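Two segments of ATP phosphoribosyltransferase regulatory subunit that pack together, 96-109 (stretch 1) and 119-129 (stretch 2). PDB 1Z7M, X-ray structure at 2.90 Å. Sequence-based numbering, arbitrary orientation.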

# COMPACT_ATOMS: atom_id res chain seq x y z
N THR B 96 1.09 10.35 -0.93
CA THR B 96 1.97 10.55 0.20
C THR B 96 1.32 11.41 1.30
O THR B 96 0.52 12.31 1.04
CB THR B 96 3.32 11.17 -0.28
OG1 THR B 96 3.95 10.28 -1.21
CG2 THR B 96 4.27 11.38 0.89
N LEU B 97 1.67 11.08 2.55
CA LEU B 97 1.18 11.79 3.71
C LEU B 97 1.75 13.20 3.68
O LEU B 97 2.91 13.38 3.31
CB LEU B 97 1.64 11.09 4.96
CG LEU B 97 0.60 11.11 6.06
CD1 LEU B 97 -0.61 10.39 5.59
CD2 LEU B 97 1.09 10.44 7.27
N ARG B 98 0.97 14.20 4.08
CA ARG B 98 1.44 15.58 4.04
C ARG B 98 2.91 15.65 4.35
O ARG B 98 3.33 15.28 5.44
CB ARG B 98 0.68 16.48 5.00
CG ARG B 98 0.12 17.71 4.30
CD ARG B 98 0.33 18.97 5.13
NE ARG B 98 -0.03 18.76 6.52
CZ ARG B 98 -1.27 18.57 6.95
NH1 ARG B 98 -2.29 18.58 6.10
NH2 ARG B 98 -1.49 18.33 8.23
N TYR B 99 3.69 16.12 3.38
CA TYR B 99 5.12 16.25 3.54
C TYR B 99 5.57 17.70 3.61
O TYR B 99 6.58 18.02 4.24
CB TYR B 99 5.84 15.60 2.36
CG TYR B 99 7.33 15.44 2.57
CD1 TYR B 99 7.83 14.45 3.41
CD2 TYR B 99 8.24 16.25 1.89
CE1 TYR B 99 9.19 14.26 3.57
CE2 TYR B 99 9.61 16.07 2.05
CZ TYR B 99 10.08 15.06 2.89
OH TYR B 99 11.42 14.83 3.01
N ASP B 100 4.82 18.59 2.97
CA ASP B 100 5.17 19.99 2.95
C ASP B 100 3.94 20.87 2.99
O ASP B 100 2.89 20.48 2.49
CB ASP B 100 5.99 20.27 1.68
CG ASP B 100 6.25 21.74 1.46
OD1 ASP B 100 5.50 22.37 0.68
OD2 ASP B 100 7.21 22.28 2.05
N PHE B 101 4.07 22.04 3.60
CA PHE B 101 2.94 22.97 3.70
C PHE B 101 2.98 24.04 2.61
O PHE B 101 1.94 24.54 2.21
CB PHE B 101 2.92 23.67 5.07
CG PHE B 101 2.06 22.99 6.11
CD1 PHE B 101 2.63 22.31 7.18
CD2 PHE B 101 0.67 23.07 6.04
CE1 PHE B 101 1.84 21.71 8.16
CE2 PHE B 101 -0.13 22.47 7.01
CZ PHE B 101 0.45 21.79 8.08
N THR B 102 4.17 24.40 2.14
CA THR B 102 4.29 25.45 1.12
C THR B 102 3.68 25.06 -0.22
O THR B 102 2.86 25.79 -0.78
CB THR B 102 5.76 25.86 0.92
OG1 THR B 102 6.29 26.31 2.17
CG2 THR B 102 5.86 27.01 -0.03
N LEU B 103 4.07 23.90 -0.73
CA LEU B 103 3.58 23.41 -2.01
C LEU B 103 2.08 23.48 -2.19
O LEU B 103 1.59 24.01 -3.19
CB LEU B 103 4.05 21.98 -2.25
CG LEU B 103 5.36 21.90 -3.01
CD1 LEU B 103 5.81 20.45 -3.19
CD2 LEU B 103 5.15 22.57 -4.35
N PRO B 104 1.31 22.92 -1.25
CA PRO B 104 -0.15 22.96 -1.39
C PRO B 104 -0.74 24.37 -1.31
O PRO B 104 -1.79 24.64 -1.89
CB PRO B 104 -0.63 22.03 -0.28
CG PRO B 104 0.43 22.18 0.75
CD PRO B 104 1.70 22.17 -0.05
N LEU B 105 -0.07 25.27 -0.61
CA LEU B 105 -0.56 26.63 -0.51
C LEU B 105 -0.22 27.37 -1.80
O LEU B 105 -0.94 28.28 -2.23
CB LEU B 105 0.07 27.35 0.68
CG LEU B 105 -0.11 26.78 2.09
CD1 LEU B 105 0.10 27.86 3.11
CD2 LEU B 105 -1.49 26.21 2.25
N VAL B 106 0.89 26.99 -2.42
CA VAL B 106 1.28 27.64 -3.66
C VAL B 106 0.33 27.19 -4.76
O VAL B 106 0.03 27.96 -5.67
CB VAL B 106 2.71 27.29 -4.04
CG1 VAL B 106 2.99 27.74 -5.45
CG2 VAL B 106 3.66 27.98 -3.11
N ARG B 107 -0.14 25.95 -4.68
CA ARG B 107 -1.07 25.43 -5.67
C ARG B 107 -2.41 26.17 -5.53
O ARG B 107 -3.02 26.58 -6.52
CB ARG B 107 -1.29 23.93 -5.47
CG ARG B 107 -2.29 23.31 -6.44
CD ARG B 107 -2.46 21.83 -6.14
NE ARG B 107 -2.90 21.60 -4.77
CZ ARG B 107 -2.68 20.49 -4.08
NH1 ARG B 107 -2.01 19.49 -4.65
NH2 ARG B 107 -3.11 20.37 -2.83
N LEU B 108 -2.85 26.34 -4.29
CA LEU B 108 -4.11 27.03 -4.02
C LEU B 108 -4.08 28.40 -4.69
O LEU B 108 -5.07 28.85 -5.29
CB LEU B 108 -4.30 27.20 -2.50
CG LEU B 108 -5.49 28.05 -2.07
CD1 LEU B 108 -6.75 27.45 -2.61
CD2 LEU B 108 -5.57 28.15 -0.56
N TYR B 109 -2.94 29.07 -4.61
CA TYR B 109 -2.80 30.38 -5.20
C TYR B 109 -2.96 30.36 -6.72
O TYR B 109 -3.35 31.35 -7.33
CB TYR B 109 -1.45 30.96 -4.82
CG TYR B 109 -1.25 32.32 -5.40
CD1 TYR B 109 -2.08 33.38 -5.03
CD2 TYR B 109 -0.28 32.55 -6.36
CE1 TYR B 109 -1.94 34.64 -5.61
CE2 TYR B 109 -0.12 33.81 -6.95
CZ TYR B 109 -0.96 34.85 -6.57
OH TYR B 109 -0.80 36.08 -7.15
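Stretch 2 119-129: RYSYFGKIFRK

How does the backbone of stretch 2 run against stretch 1? Residues 119-127 form an extended strand, followed by two loop residues, whereas stretch 1 passes from the end of a strand at Leu97 through a loop into a helix that continues past Tyr109. Strand and helix run roughly antiparallel, their directions 147° apart and their axes 10.0 Å apart at closest approach. In register, Ile126 CA lies 4.9 Å from Tyr99 CA, and Tyr120 CA lies 7.3 Å from Leu105 CA, the wider gap leaving room for side chains.

What ties the loop to the strand? Phe127 N donates to Arg98 O at 2.9 Å, a backbone hydrogen bond where the two backbones come close. The Arg98 side chain adds a fork, with NE and NH2 each donating to Lys125 O at 2.9 Å. Within stretch 1, Leu103 N donates to Asp100 OD1 at 2.5 Å, capping the turn into the helix.

Why is there room for Phe101 at Gly124? Its ring edge fills the space beside the glycine, with Phe101 CZ 3.4 Å from Gly124 C; a CB at that position would clash with CZ. The same ring lies in an offset stack on Tyr122, planes 8° apart and centroids separated by 4.4 Å. Ile126 CG2 packs 3.6 Å from Phe101 CD1.

How do the two ends of strand 2 pack? Toward its start, Leu105 CD1 reaches 3.4 Å from Tyr122 CD2, while Leu108 CD2 sits 3.5 Å from Tyr120 CZ, so that successive turns of the helix meet tyrosines two residues apart. Beyond the other end, the Arg128 guanidinium lies flat on Tyr99, an off-centre cation-pi contact with Arg128 CZ 4.1 Å from the centroid of the Tyr99 ring. Separately, Leu97 CD2 rests over the Phe127 ring face, 3.6 Å from Phe127 CG.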

# COMPACT_ATOMS: atom_id res chain seq x y z
N ARG B 119 -2.63 36.25 1.30
CA ARG B 119 -1.89 35.95 2.53
C ARG B 119 -2.48 34.69 3.14
O ARG B 119 -3.65 34.64 3.50
CB ARG B 119 -1.98 37.11 3.54
CG ARG B 119 -1.14 38.33 3.20
CD ARG B 119 -1.95 39.33 2.39
NE ARG B 119 -1.13 40.39 1.78
CZ ARG B 119 -0.42 41.28 2.46
NH1 ARG B 119 -0.42 41.27 3.79
NH2 ARG B 119 0.28 42.20 1.80
N TYR B 120 -1.64 33.66 3.26
CA TYR B 120 -2.05 32.37 3.80
C TYR B 120 -1.32 32.00 5.09
O TYR B 120 -0.19 32.40 5.33
CB TYR B 120 -1.77 31.29 2.76
CG TYR B 120 -2.61 31.38 1.53
CD1 TYR B 120 -2.18 30.82 0.32
CD2 TYR B 120 -3.87 31.96 1.57
CE1 TYR B 120 -3.00 30.85 -0.82
CE2 TYR B 120 -4.69 31.98 0.44
CZ TYR B 120 -4.25 31.43 -0.75
OH TYR B 120 -5.08 31.48 -1.85
N SER B 121 -1.99 31.21 5.93
CA SER B 121 -1.35 30.74 7.15
C SER B 121 -1.74 29.28 7.34
O SER B 121 -2.74 28.82 6.79
CB SER B 121 -1.78 31.59 8.35
OG SER B 121 -3.17 31.61 8.53
N TYR B 122 -0.94 28.55 8.10
CA TYR B 122 -1.21 27.14 8.37
C TYR B 122 -0.72 26.71 9.75
O TYR B 122 0.34 27.13 10.21
CB TYR B 122 -0.56 26.28 7.29
CG TYR B 122 0.93 26.48 7.13
CD1 TYR B 122 1.85 25.82 7.96
CD2 TYR B 122 1.43 27.32 6.14
CE1 TYR B 122 3.22 25.99 7.78
CE2 TYR B 122 2.80 27.49 5.96
CZ TYR B 122 3.69 26.82 6.79
OH TYR B 122 5.04 27.00 6.59
N PHE B 123 -1.53 25.88 10.40
CA PHE B 123 -1.24 25.35 11.72
C PHE B 123 -1.49 23.85 11.67
O PHE B 123 -2.63 23.41 11.73
CB PHE B 123 -2.15 25.96 12.78
CG PHE B 123 -2.11 27.46 12.83
CD1 PHE B 123 -2.64 28.23 11.79
CD2 PHE B 123 -1.53 28.11 13.92
CE1 PHE B 123 -2.60 29.61 11.83
CE2 PHE B 123 -1.49 29.49 13.96
CZ PHE B 123 -2.03 30.24 12.92
N GLY B 124 -0.42 23.08 11.54
CA GLY B 124 -0.60 21.64 11.46
C GLY B 124 0.72 20.94 11.38
O GLY B 124 1.77 21.55 11.59
N LYS B 125 0.69 19.65 11.06
CA LYS B 125 1.94 18.92 10.98
C LYS B 125 2.21 18.18 9.69
O LYS B 125 1.29 17.81 8.96
CB LYS B 125 2.02 17.95 12.16
CG LYS B 125 0.85 17.05 12.27
CD LYS B 125 1.03 16.01 13.37
CE LYS B 125 1.01 16.63 14.76
NZ LYS B 125 0.97 15.55 15.79
N ILE B 126 3.51 18.02 9.40
CA ILE B 126 4.01 17.32 8.23
C ILE B 126 4.60 16.03 8.78
O ILE B 126 4.92 15.96 9.96
CB ILE B 126 5.13 18.10 7.51
CG1 ILE B 126 6.26 18.42 8.47
CG2 ILE B 126 4.57 19.35 6.89
CD1 ILE B 126 7.49 18.92 7.77
N PHE B 127 4.74 15.03 7.92
CA PHE B 127 5.27 13.74 8.35
C PHE B 127 6.47 13.29 7.54
O PHE B 127 6.33 12.99 6.35
CB PHE B 127 4.18 12.68 8.25
CG PHE B 127 2.87 13.11 8.86
CD1 PHE B 127 1.96 13.84 8.12
CD2 PHE B 127 2.58 12.81 10.19
CE1 PHE B 127 0.76 14.27 8.69
CE2 PHE B 127 1.39 13.24 10.77
CZ PHE B 127 0.49 13.97 10.02
N ARG B 128 7.63 13.22 8.19
CA ARG B 128 8.87 12.78 7.54
C ARG B 128 9.37 11.60 8.35
O ARG B 128 9.07 11.50 9.54
CB ARG B 128 9.91 13.91 7.56
CG ARG B 128 9.45 15.24 6.96
CD ARG B 128 10.29 16.44 7.47
NE ARG B 128 11.18 17.01 6.45
CZ ARG B 128 10.79 17.64 5.34
NH1 ARG B 128 9.50 17.81 5.06
NH2 ARG B 128 11.70 18.11 4.50
N LYS B 129 10.13 10.71 7.73
CA LYS B 129 10.68 9.55 8.45
C LYS B 129 12.05 9.83 9.01
O LYS B 129 12.87 10.50 8.37
CB LYS B 129 10.80 8.34 7.53
CG LYS B 129 9.51 7.69 7.19
CD LYS B 129 9.77 6.57 6.26
CE LYS B 129 8.51 5.82 5.98
NZ LYS B 129 8.76 4.76 4.96